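Local coordinates for beta-lactamase (Serratia marcescens, PDB 5GWA), which probably hydrolyses beta-lactam antibiotics to substituted beta-amino acids as a class A extended-spectrum beta-lactamase, seen here with the inhibitor avibactam, at residues L53-L58 / N177-K182; K60-N65 / S181-D186. All coordinates share one frame; numbering follows the deposited sequence.

In the fold
From the N terminus the chain passes helix 4-15 and the first strands of the sheet before helix 49-63, which carries the first half of both contacts: residues 53-58 for contact 1, then 60-65, its last turn and the residues just after it, for contact 2. More than 110 residues follow, largely helix and loop with a few short strands, before the chain returns after helix 164-175. There 177-182 closes the loop of contact 1, and 181-186 that of contact 2. The two closures cross rather than nest, and they share Ser181 and Lys182. Contact 1 is an apolar junction; contact 2, about 6 Å away between centres, is polar and ties helix 182-193 to the same helix.

Contact 1. Residues L53-L58 / N177-K182. With SO4 (sulfate ion), chain E.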
loop_
_atom_site.group_PDB
_atom_site.type_symbol
_atom_site.label_atom_id
_atom_site.label_comp_id
_atom_site.label_asym_id
_atom_site.label_seq_id
_atom_site.Cartn_x
_atom_site.Cartn_y
_atom_site.Cartn_z
ATOM N N LEU A 53 17.627 -5.039 7.529
ATOM C CA LEU A 53 18.086 -4.417 6.278
ATOM C C LEU A 53 18.821 -3.093 6.527
ATOM O O LEU A 53 19.942 -2.887 6.017
ATOM C CB LEU A 53 16.863 -4.204 5.380
ATOM C CG LEU A 53 17.116 -3.349 4.153
ATOM C CD1 LEU A 53 18.167 -3.960 3.243
ATOM C CD2 LEU A 53 15.822 -3.103 3.405
ATOM N N ALA A 54 18.309 -2.294 7.451
ATOM C CA ALA A 54 18.867 -0.996 7.765
ATOM C C ALA A 54 20.247 -1.169 8.405
ATOM O O ALA A 54 21.184 -0.443 8.068
ATOM C CB ALA A 54 17.941 -0.205 8.637
ATOM N N LEU A 55 20.364 -2.133 9.302
ATOM C CA LEU A 55 21.691 -2.483 9.856
ATOM C C LEU A 55 22.688 -2.771 8.755
ATOM O O LEU A 55 23.790 -2.211 8.775
ATOM C CB LEU A 55 21.610 -3.700 10.774
ATOM C CG LEU A 55 20.796 -3.549 12.053
ATOM C CD1 LEU A 55 20.710 -4.875 12.767
ATOM C CD2 LEU A 55 21.341 -2.504 12.993
ATOM N N ALA A 56 22.331 -3.634 7.801
ATOM C CA ALA A 56 23.281 -4.022 6.764
ATOM C C ALA A 56 23.609 -2.810 5.880
ATOM O O ALA A 56 24.739 -2.639 5.418
ATOM C CB ALA A 56 22.735 -5.165 5.940
ATOM N N VAL A 57 22.582 -2.060 5.505
ATOM C CA VAL A 57 22.819 -0.845 4.718
ATOM C C VAL A 57 23.751 0.149 5.394
ATOM O O VAL A 57 24.691 0.676 4.772
ATOM C CB VAL A 57 21.484 -0.167 4.387
ATOM C CG1 VAL A 57 21.684 1.188 3.742
ATOM C CG2 VAL A 57 20.710 -1.072 3.474
ATOM N N LEU A 58 23.508 0.439 6.666
ATOM C CA LEU A 58 24.288 1.471 7.332
ATOM C C LEU A 58 25.704 0.978 7.568
ATOM O O LEU A 58 26.606 1.779 7.593
ATOM C CB LEU A 58 23.638 1.880 8.658
ATOM C CG LEU A 58 22.379 2.712 8.450
ATOM C CD1 LEU A 58 21.566 2.754 9.749
ATOM C CD2 LEU A 58 22.717 4.124 7.982
ATOM N N ASN A 177 25.200 -0.441 20.802
ATOM C CA ASN A 177 26.073 -0.030 19.697
ATOM C C ASN A 177 27.277 -0.925 19.503
ATOM O O ASN A 177 28.419 -0.441 19.364
ATOM C CB ASN A 177 26.464 1.449 19.793
ATOM C CG ASN A 177 27.075 1.969 18.510
ATOM O OD1 ASN A 177 27.850 2.919 18.531
ATOM N ND2 ASN A 177 26.769 1.321 17.398
ATOM N N GLU A 178 27.000 -2.221 19.345
ATOM C CA GLU A 178 27.991 -3.224 18.990
ATOM C C GLU A 178 28.043 -3.526 17.497
ATOM O O GLU A 178 28.771 -4.433 17.080
ATOM C CB GLU A 178 27.719 -4.539 19.727
ATOM C CG GLU A 178 27.849 -4.445 21.237
ATOM C CD GLU A 178 27.526 -5.738 21.982
ATOM O OE1 GLU A 178 27.182 -6.758 21.347
ATOM O OE2 GLU A 178 27.633 -5.730 23.231
ATOM N N ILE A 179 27.143 -2.910 16.732
ATOM C CA ILE A 179 27.057 -3.174 15.287
ATOM C C ILE A 179 27.558 -2.019 14.396
ATOM O O ILE A 179 28.257 -2.265 13.423
ATOM C CB ILE A 179 25.606 -3.557 14.873
ATOM C CG1 ILE A 179 25.092 -4.720 15.708
ATOM C CG2 ILE A 179 25.563 -3.915 13.397
ATOM C CD1 ILE A 179 23.599 -4.931 15.597
ATOM N N LEU A 180 27.186 -0.780 14.684
ATOM C CA LEU A 180 27.405 0.324 13.739
ATOM C C LEU A 180 28.401 1.370 14.258
ATOM O O LEU A 180 28.770 1.376 15.431
ATOM C CB LEU A 180 26.063 0.978 13.410
ATOM C CG LEU A 180 25.029 0.039 12.759
ATOM C CD1 LEU A 180 23.691 0.759 12.741
ATOM C CD2 LEU A 180 25.448 -0.353 11.349
ATOM N N SER A 181 28.757 2.331 13.414
ATOM C CA SER A 181 29.385 3.557 13.914
ATOM C C SER A 181 28.459 4.278 14.867
ATOM O O SER A 181 27.252 4.049 14.855
ATOM C CB SER A 181 29.744 4.496 12.759
ATOM O OG SER A 181 28.588 5.077 12.180
ATOM N N LYS A 182 29.007 5.197 15.653
ATOM C CA LYS A 182 28.175 6.038 16.515
ATOM C C LYS A 182 27.102 6.804 15.731
ATOM O O LYS A 182 25.957 6.915 16.185
ATOM C CB LYS A 182 29.069 6.996 17.329
ATOM C CG LYS A 182 28.333 7.821 18.371
ATOM C CD LYS A 182 28.233 9.296 17.979
ATOM C CE LYS A 182 27.940 10.171 19.190
ATOM N NZ LYS A 182 26.717 9.779 19.955
HETATM S S SO4 E . 27.597 7.489 22.669
HETATM O O1 SO4 E . 28.956 7.355 23.260
HETATM O O2 SO4 E . 27.741 7.987 21.284
HETATM O O3 SO4 E . 26.902 6.150 22.638
HETATM O O4 SO4 E . 26.768 8.413 23.489
#
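Leu55 and Leu180 both carry CG anti to their own carbonyl carbon (chi1 -65° and -60°), and these rotamers send their methyl ends into the gap between helix 49-63 and the loop 177-182. Leu55 CD2 meets Leu180 CD1 at 4.0 Å, the two side chains crossing at about a right angle. The other methyl of Leu180 goes to the helix backbone: CD2 lies 3.6 Å from Leu55 O and 3.9 Å from Leu58 CB. Leu180 therefore spans one turn of the helix, with one branch on the side chain of Leu55 and the other against CB of Leu58, which points toward the loop. Ile179 extends the patch, its CD1 tip reaching Leu55 CD1 at 4.0 Å, again at roughly a right angle. No hydrogen bond passes between the two segments, so what passes directly between them is van der Waals packing, mostly of branched aliphatic groups. Helix 49-63 runs through the helical part of the class A beta-lactamase fold, and five residues before Leu55 it carries Lys50, which lines the avibactam pocket. Leu55 also packs on Leu170 and Phe174 of helix 164-175 and on Phe132 of helix 126-135, while Leu188 of helix 182-193 touches both Leu55 and Leu58. The loop begins where helix 164-175 ends in a Schellman motif, with Asn177 as the positive-phi C-prime residue, so the chain turns and brings Ile179 and Leu180 back against helix 49-63. Beyond the loop, in the first turn of helix 182-193, exposed Lys182 reaches a sulfate, probably from the crystallisation liquor; its NZ to O2 distance of 2.5 Å is very short, and the exact placement is doubtful.

Contact 2. Residues K60-N65 / S181-D186; sequences KLDKEN and SKNSYD. With SO4 (sulfate ion), chain E.
Across this pair the backbones come closest at Asp62 and Ser181, whose CA atoms are 6.7 Å apart, so the last turn of helix 49-63 faces the N-terminal end of helix 182-193. Asp62 bridges the gap with its carboxylate. OD1 accepts from two hydroxyls on opposite faces of the carboxylate plane. Ser184 OG, 2.7 Å from OD1, stands 35° out of that plane; Ser181 OG, at 2.9 Å, stands 40° out of it. OD2 takes the backbone N-H of Ser181 at 3.0 Å in a nearly straight bond (173°), and this donor too stands above the plane. Three bonds therefore grip one carboxylate and limit its rotation. Ser181 is the N-cap of helix 182-193: with OG tucked between its own backbone N and carbonyl carbon, it accepts from Ser184 N at 3.0 Å while giving its proton to Asp62. Ser184, the buried member of the group, turns its OG beside its own backbone N and donates to the same oxygen. Facing the N terminus of helix 182-193 and three donors, the Asp62 carboxylate would probably favour its charged form, although it lies near the C-terminal end of its own helix. Each segment also has its own i to i+4 salt bridge: Asp186 OD2 receives Lys182 NZ through its syn lone pair at 2.7 Å, and Lys60 NZ pairs with Glu64 OE2 at 2.8 Å. Helix 49-63 ends in a Schellman motif with Asn65 as its C-prime residue. Around the site, Leu180 of the preceding loop packs on Asp62, Leu61 rests on Phe122 of helix 113-123, and the ring of Tyr185 meets Phe174 of helix 164-175, so helix 182-193 starts between that helix and helix 49-63.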
loop_
_atom_site.group_PDB
_atom_site.type_symbol
_atom_site.label_atom_id
_atom_site.label_comp_id
_atom_site.label_asym_id
_atom_site.label_seq_id
_atom_site.Cartn_x
_atom_site.Cartn_y
_atom_site.Cartn_z
ATOM N N LYS A 60 27.295 -0.980 5.443
ATOM C CA LYS A 60 27.910 -0.829 4.137
ATOM C C LYS A 60 28.319 0.615 3.937
ATOM O O LYS A 60 29.436 0.880 3.503
ATOM C CB LYS A 60 26.947 -1.276 3.027
ATOM C CG LYS A 60 27.493 -1.058 1.615
ATOM C CD LYS A 60 26.665 -1.844 0.599
ATOM C CE LYS A 60 27.149 -1.652 -0.829
ATOM N NZ LYS A 60 28.288 -2.554 -1.127
ATOM N N LEU A 61 27.455 1.560 4.271
ATOM C CA LEU A 61 27.787 2.964 4.128
ATOM C C LEU A 61 28.971 3.304 5.047
ATOM O O LEU A 61 29.877 4.046 4.661
ATOM C CB LEU A 61 26.610 3.818 4.507
ATOM C CG LEU A 61 25.391 3.734 3.599
ATOM C CD1 LEU A 61 24.333 4.645 4.163
ATOM C CD2 LEU A 61 25.693 4.119 2.150
ATOM N N ASP A 62 28.920 2.815 6.281
ATOM C CA ASP A 62 30.019 3.054 7.251
ATOM C C ASP A 62 31.324 2.524 6.626
ATOM O O ASP A 62 32.329 3.244 6.561
ATOM C CB ASP A 62 29.753 2.282 8.583
ATOM C CG ASP A 62 28.709 2.957 9.540
ATOM O OD1 ASP A 62 28.439 4.163 9.482
ATOM O OD2 ASP A 62 28.244 2.243 10.459
ATOM N N LYS A 63 31.360 1.246 6.255
ATOM C CA LYS A 63 32.618 0.608 5.891
ATOM C C LYS A 63 33.189 1.217 4.635
ATOM O O LYS A 63 34.412 1.321 4.479
ATOM C CB LYS A 63 32.466 -0.890 5.670
ATOM C CG LYS A 63 32.116 -1.692 6.930
ATOM C CD LYS A 63 33.204 -1.688 8.001
ATOM C CE LYS A 63 32.658 -1.961 9.404
ATOM N NZ LYS A 63 32.002 -3.291 9.509
ATOM N N GLU A 64 32.315 1.505 3.683
ATOM C CA GLU A 64 32.781 1.955 2.380
ATOM C C GLU A 64 32.904 3.471 2.349
ATOM O O GLU A 64 33.173 4.048 1.288
ATOM C CB GLU A 64 31.874 1.396 1.258
ATOM C CG GLU A 64 32.002 -0.115 1.069
ATOM C CD GLU A 64 31.059 -0.702 0.017
ATOM O OE1 GLU A 64 30.744 -0.023 -0.984
ATOM O OE2 GLU A 64 30.726 -1.890 0.126
ATOM N N ASN A 65 32.754 4.122 3.507
ATOM C CA ASN A 65 32.915 5.558 3.627
ATOM C C ASN A 65 31.965 6.329 2.707
ATOM O O ASN A 65 32.288 7.409 2.222
ATOM C CB ASN A 65 34.386 5.941 3.375
ATOM C CG ASN A 65 35.348 5.146 4.245
ATOM O OD1 ASN A 65 35.351 5.292 5.465
ATOM N ND2 ASN A 65 36.131 4.268 3.624
ATOM N N SER A 181 28.757 2.331 13.414
ATOM C CA SER A 181 29.385 3.557 13.914
ATOM C C SER A 181 28.459 4.278 14.867
ATOM O O SER A 181 27.252 4.049 14.855
ATOM C CB SER A 181 29.744 4.496 12.759
ATOM O OG SER A 181 28.588 5.077 12.180
ATOM N N LYS A 182 29.007 5.197 15.653
ATOM C CA LYS A 182 28.175 6.038 16.515
ATOM C C LYS A 182 27.102 6.804 15.731
ATOM O O LYS A 182 25.957 6.915 16.185
ATOM C CB LYS A 182 29.069 6.996 17.329
ATOM C CG LYS A 182 28.333 7.821 18.371
ATOM C CD LYS A 182 28.233 9.296 17.979
ATOM C CE LYS A 182 27.940 10.171 19.190
ATOM N NZ LYS A 182 26.717 9.779 19.955
ATOM N N ASN A 183 27.494 7.431 14.616
ATOM C CA ASN A 183 26.582 8.262 13.837
ATOM C C ASN A 183 25.470 7.430 13.223
ATOM O O ASN A 183 24.317 7.849 13.238
ATOM C CB ASN A 183 27.294 9.034 12.727
ATOM C CG ASN A 183 28.648 8.463 12.398
ATOM O OD1 ASN A 183 29.602 8.622 13.163
ATOM N ND2 ASN A 183 28.749 7.800 11.251
ATOM N N SER A 184 25.832 6.261 12.718
ATOM C CA SER A 184 24.815 5.398 12.098
ATOM C C SER A 184 23.882 4.821 13.157
ATOM O O SER A 184 22.674 4.780 12.950
ATOM C CB SER A 184 25.444 4.292 11.305
ATOM O OG SER A 184 25.941 4.837 10.073
ATOM N N TYR A 185 24.449 4.415 14.286
ATOM C CA TYR A 185 23.636 4.009 15.432
ATOM C C TYR A 185 22.679 5.090 15.843
ATOM O O TYR A 185 21.483 4.828 16.022
ATOM C CB TYR A 185 24.568 3.646 16.597
ATOM C CG TYR A 185 23.878 3.532 17.937
ATOM C CD1 TYR A 185 23.166 2.400 18.257
ATOM C CD2 TYR A 185 23.939 4.549 18.873
ATOM C CE1 TYR A 185 22.570 2.258 19.482
ATOM C CE2 TYR A 185 23.295 4.444 20.087
ATOM C CZ TYR A 185 22.640 3.281 20.401
ATOM O OH TYR A 185 22.021 3.174 21.615
ATOM N N ASP A 186 23.174 6.319 16.066
ATOM C CA ASP A 186 22.320 7.417 16.461
ATOM C C ASP A 186 21.208 7.586 15.441
ATOM O O ASP A 186 20.072 7.854 15.782
ATOM C CB ASP A 186 23.128 8.729 16.573
ATOM C CG ASP A 186 23.827 8.872 17.910
ATOM O OD1 ASP A 186 23.173 8.542 18.922
ATOM O OD2 ASP A 186 25.011 9.320 17.940
HETATM S S SO4 E . 27.597 7.489 22.669
HETATM O O1 SO4 E . 28.956 7.355 23.260
HETATM O O2 SO4 E . 27.741 7.987 21.284
HETATM O O3 SO4 E . 26.902 6.150 22.638
HETATM O O4 SO4 E . 26.768 8.413 23.489
#